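Side-chain contact in angiotensin-converting enzyme (Anopheles gambiae, PDB 6S1Y), which is a zinc metallopeptidase of the angiotensin-converting enzyme family that probably cleaves peptides near their carboxyl end: residues Thr303-Thr308 against Gly360-Tyr365. Numbering follows the deposited sequence.
With ZN (zinc ion), chain G; KSN ((2~{S})-2-[[(4~{S})-4-azanyl-5-oxidanyl-5-oxidanylidene-pentanoyl]amino]pentanedioic acid), chain H.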
ATOM      1  N   THR A 303      20.237  -7.671   6.028  1.00 54.62           N
ATOM      2  CA  THR A 303      20.142  -9.105   6.250  1.00 52.62           C
ATOM      3  C   THR A 303      19.728  -9.846   4.989  1.00 54.98           C
ATOM      4  O   THR A 303      18.737  -9.491   4.345  1.00 55.44           O
ATOM      5  CB  THR A 303      19.150  -9.407   7.366  1.00 54.02           C
ATOM      6  OG1 THR A 303      19.575  -8.757   8.568  1.00 54.47           O
ATOM      7  CG2 THR A 303      19.040 -10.920   7.587  1.00 53.05           C
ATOM      8  N   LYS A 304      20.486 -10.888   4.651  1.00 53.81           N
ATOM      9  CA  LYS A 304      20.133 -11.805   3.579  1.00 53.12           C
ATOM     10  C   LYS A 304      18.904 -12.620   3.968  1.00 53.29           C
ATOM     11  O   LYS A 304      18.680 -12.916   5.141  1.00 52.31           O
ATOM     12  CB  LYS A 304      21.309 -12.750   3.293  1.00 57.74           C
ATOM     13  CG  LYS A 304      21.119 -13.686   2.106  1.00 59.93           C
ATOM     14  CD  LYS A 304      21.867 -15.007   2.304  1.00 64.68           C
ATOM     15  CE  LYS A 304      22.749 -15.352   1.105  1.00 72.44           C
ATOM     16  NZ  LYS A 304      22.074 -15.156  -0.215  1.00 72.15           N
ATOM     17  N   LEU A 305      18.110 -13.001   2.971  1.00 52.59           N
ATOM     18  CA  LEU A 305      16.882 -13.742   3.271  1.00 54.87           C
ATOM     19  C   LEU A 305      17.238 -15.110   3.847  1.00 53.59           C
ATOM     20  O   LEU A 305      18.042 -15.826   3.254  1.00 52.66           O
ATOM     21  CB  LEU A 305      16.018 -13.913   2.012  1.00 51.02           C
ATOM     22  CG  LEU A 305      15.352 -12.648   1.459  1.00 51.01           C
ATOM     23  CD1 LEU A 305      14.688 -12.918   0.125  1.00 50.34           C
ATOM     24  CD2 LEU A 305      14.326 -12.100   2.444  1.00 51.09           C
ATOM     25  N   PRO A 306      16.646 -15.516   4.968  1.00 53.82           N
ATOM     26  CA  PRO A 306      16.890 -16.870   5.490  1.00 49.04           C
ATOM     27  C   PRO A 306      16.287 -17.935   4.597  1.00 52.29           C
ATOM     28  O   PRO A 306      15.390 -17.685   3.782  1.00 52.01           O
ATOM     29  CB  PRO A 306      16.203 -16.858   6.859  1.00 55.17           C
ATOM     30  CG  PRO A 306      15.060 -15.817   6.691  1.00 52.97           C
ATOM     31  CD  PRO A 306      15.638 -14.771   5.762  1.00 51.42           C
ATOM     32  N   GLN A 307      16.786 -19.162   4.786  1.00 51.59           N
ATOM     33  CA  GLN A 307      16.316 -20.289   3.982  1.00 50.72           C
ATOM     34  C   GLN A 307      14.845 -20.589   4.250  1.00 48.35           C
ATOM     35  O   GLN A 307      14.124 -21.017   3.349  1.00 50.48           O
ATOM     36  CB  GLN A 307      17.189 -21.530   4.256  1.00 50.35           C
ATOM     37  CG  GLN A 307      16.827 -22.741   3.421  1.00 47.22           C
ATOM     38  CD  GLN A 307      17.132 -22.534   1.956  1.00 53.14           C
ATOM     39  OE1 GLN A 307      18.123 -21.875   1.598  1.00 55.42           O
ATOM     40  NE2 GLN A 307      16.271 -23.071   1.088  1.00 52.77           N
ATOM     41  N   THR A 308      14.391 -20.409   5.490  1.00 50.26           N
ATOM     42  CA  THR A 308      12.962 -20.565   5.779  1.00 52.47           C
ATOM     43  C   THR A 308      12.108 -19.749   4.797  1.00 52.55           C
ATOM     44  O   THR A 308      11.067 -20.220   4.312  1.00 52.38           O
ATOM     45  CB  THR A 308      12.676 -20.141   7.220  1.00 54.07           C
ATOM     46  OG1 THR A 308      13.398 -20.992   8.120  1.00 57.86           O
ATOM     47  CG2 THR A 308      11.201 -20.253   7.538  1.00 56.22           C
ATOM     48  N   GLY A 360      10.773  -5.329   1.312  1.00 45.40           N
ATOM     49  CA  GLY A 360      11.025  -4.309   2.314  1.00 44.76           C
ATOM     50  C   GLY A 360      10.317  -4.607   3.618  1.00 45.18           C
ATOM     51  O   GLY A 360      10.858  -4.352   4.696  1.00 43.68           O
ATOM     52  N   HIS A 361       9.082  -5.122   3.532  1.00 45.24           N
ATOM     53  CA  HIS A 361       8.390  -5.626   4.719  1.00 45.52           C
ATOM     54  C   HIS A 361       9.219  -6.732   5.386  1.00 45.87           C
ATOM     55  O   HIS A 361       9.469  -6.701   6.594  1.00 44.84           O
ATOM     56  CB  HIS A 361       6.996  -6.173   4.343  1.00 44.53           C
ATOM     57  CG  HIS A 361       5.949  -5.131   4.051  1.00 44.93           C
ATOM     58  ND1 HIS A 361       5.679  -4.079   4.900  1.00 46.07           N
ATOM     59  CD2 HIS A 361       5.050  -5.034   3.040  1.00 44.28           C
ATOM     60  CE1 HIS A 361       4.682  -3.364   4.409  1.00 45.46           C
ATOM     61  NE2 HIS A 361       4.287  -3.919   3.278  1.00 46.62           N
ATOM     62  N   ILE A 362       9.659  -7.721   4.596  1.00 45.15           N
ATOM     63  CA  ILE A 362      10.442  -8.828   5.142  1.00 47.04           C
ATOM     64  C   ILE A 362      11.685  -8.301   5.854  1.00 48.88           C
ATOM     65  O   ILE A 362      11.957  -8.651   7.005  1.00 48.41           O
ATOM     66  CB  ILE A 362      10.827  -9.826   4.035  1.00 46.35           C
ATOM     67  CG1 ILE A 362       9.592 -10.493   3.438  1.00 43.72           C
ATOM     68  CG2 ILE A 362      11.776 -10.885   4.604  1.00 47.42           C
ATOM     69  CD1 ILE A 362       8.812 -11.344   4.400  1.00 46.03           C
ATOM     70  N   GLN A 363      12.451  -7.434   5.178  1.00 49.08           N
ATOM     71  CA  GLN A 363      13.662  -6.887   5.775  1.00 47.73           C
ATOM     72  C   GLN A 363      13.353  -6.188   7.090  1.00 49.68           C
ATOM     73  O   GLN A 363      14.123  -6.278   8.050  1.00 51.87           O
ATOM     74  CB  GLN A 363      14.332  -5.922   4.806  1.00 48.01           C
ATOM     75  CG  GLN A 363      15.635  -5.335   5.324  1.00 52.49           C
ATOM     76  CD  GLN A 363      16.734  -6.385   5.482  1.00 52.77           C
ATOM     77  OE1 GLN A 363      17.545  -6.306   6.410  1.00 53.40           O
ATOM     78  NE2 GLN A 363      16.765  -7.363   4.570  1.00 49.68           N
ATOM     79  N   TYR A 364      12.243  -5.467   7.156  1.00 48.40           N
ATOM     80  CA  TYR A 364      11.892  -4.802   8.400  1.00 49.26           C
ATOM     81  C   TYR A 364      11.669  -5.849   9.488  1.00 49.89           C
ATOM     82  O   TYR A 364      12.210  -5.740  10.595  1.00 47.69           O
ATOM     83  CB  TYR A 364      10.655  -3.934   8.177  1.00 47.98           C
ATOM     84  CG  TYR A 364      10.503  -2.667   9.018  1.00 49.83           C
ATOM     85  CD1 TYR A 364      11.209  -2.467  10.195  1.00 48.61           C
ATOM     86  CD2 TYR A 364       9.615  -1.666   8.608  1.00 50.16           C
ATOM     87  CE1 TYR A 364      11.029  -1.292  10.957  1.00 49.50           C
ATOM     88  CE2 TYR A 364       9.437  -0.501   9.337  1.00 50.06           C
ATOM     89  CZ  TYR A 364      10.137  -0.310  10.515  1.00 51.94           C
ATOM     90  OH  TYR A 364       9.915   0.870  11.210  1.00 49.15           O
ATOM     91  N   TYR A 365      10.893  -6.897   9.168  1.00 49.50           N
ATOM     92  CA  TYR A 365      10.713  -8.012  10.090  1.00 48.94           C
ATOM     93  C   TYR A 365      12.066  -8.503  10.609  1.00 49.89           C
ATOM     94  O   TYR A 365      12.276  -8.622  11.824  1.00 48.50           O
ATOM     95  CB  TYR A 365       9.961  -9.161   9.398  1.00 50.29           C
ATOM     96  CG  TYR A 365       8.533  -8.873   8.905  1.00 48.78           C
ATOM     97  CD1 TYR A 365       7.753  -7.859   9.458  1.00 47.46           C
ATOM     98  CD2 TYR A 365       7.982  -9.629   7.871  1.00 46.50           C
ATOM     99  CE1 TYR A 365       6.472  -7.612   9.002  1.00 47.56           C
ATOM    100  CE2 TYR A 365       6.691  -9.396   7.413  1.00 47.33           C
ATOM    101  CZ  TYR A 365       5.944  -8.388   7.978  1.00 47.92           C
ATOM    102  OH  TYR A 365       4.670  -8.165   7.500  1.00 49.75           O
TER
HETATM  103 ZN    ZN G 709       2.954  -3.083   2.038  1.00 45.32          ZN
HETATM  104  C10 KSN H 710      -1.902  -6.990   3.970  0.62 54.97           C
HETATM  105  C13 KSN H 710       1.096  -4.626   1.318  0.62 46.66           C
HETATM  106  C17 KSN H 710      -2.099  -1.539  -3.483  0.62 46.93           C
HETATM  107  C02 KSN H 710      -0.644  -1.299  -3.062  0.62 47.60           C
HETATM  108  C03 KSN H 710      -0.140  -2.149  -1.887  0.62 46.92           C
HETATM  109  C04 KSN H 710      -0.897  -3.432  -1.584  0.62 46.80           C
HETATM  110  C05 KSN H 710      -0.062  -4.735  -1.678  0.62 48.20           C
HETATM  111  C07 KSN H 710      -0.236  -5.260   0.846  0.62 48.54           C
HETATM  112  C08 KSN H 710      -0.713  -6.407   1.727  0.62 49.29           C
HETATM  113  C09 KSN H 710      -1.128  -5.949   3.138  0.62 50.71           C
HETATM  114  N01 KSN H 710      -0.444   0.109  -2.705  0.62 47.77           N
HETATM  115  N06 KSN H 710       0.183  -5.606  -0.520  0.62 47.43           N
HETATM  116  O11 KSN H 710      -2.463  -7.968   3.386  0.62 55.14           O
HETATM  117  O12 KSN H 710      -2.002  -6.879   5.241  0.62 56.73           O
HETATM  118  O14 KSN H 710       2.176  -5.154   0.936  0.62 46.20           O
HETATM  119  O15 KSN H 710       1.129  -3.598   2.022  0.62 46.88           O
HETATM  120  O16 KSN H 710       0.345  -5.087  -2.745  0.62 47.41           O
HETATM  121  O18 KSN H 710      -2.325  -2.460  -4.314  0.62 47.97           O
HETATM  122  O19 KSN H 710      -3.083  -0.874  -3.062  0.62 44.86           O
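Gln363, on the zinc-binding helix 349-368, reads the backbone of Thr303 with both ends of its side-chain amide, an instance of one amide pairing with both the N-H and the C=O of a loop residue. Its NE2 donates to Thr303 O at 2.9 Å; the bond is nearly straight (168°), lies in the amide plane of Gln363 and meets a lone pair in the carbonyl plane. Its OE1 accepts from Thr303 N at 3.0 Å, in a more bent bond whose donor is tilted 21° from the plane of the side-chain carbonyl. Using both groups of one residue fixes the amide's rotation. CG stands anti to the backbone N (chi1 -178°) and the chain then bends at chi2, which brings the amide up to the loop. Gln367 NE2, one turn further along the helix, also hydrogen-bonds to OE1, giving that oxygen two donors.

Two residues further along the loop the contact turns apolar: CD2 of Leu305 meets CG2 of Ile362 at 3.6 Å, the side chains crossing at about a right angle. Ile362 also packs on Val339 and Ile341 of strand 339-342. His361 instead faces the active site, where its NE2 binds zinc at 2.0 Å beside His357 and the bound ligand's carboxylate. The loop thus lies against another side of the HExxH helix of a zincin, with Glu385 as third protein ligand, as in gluzincins.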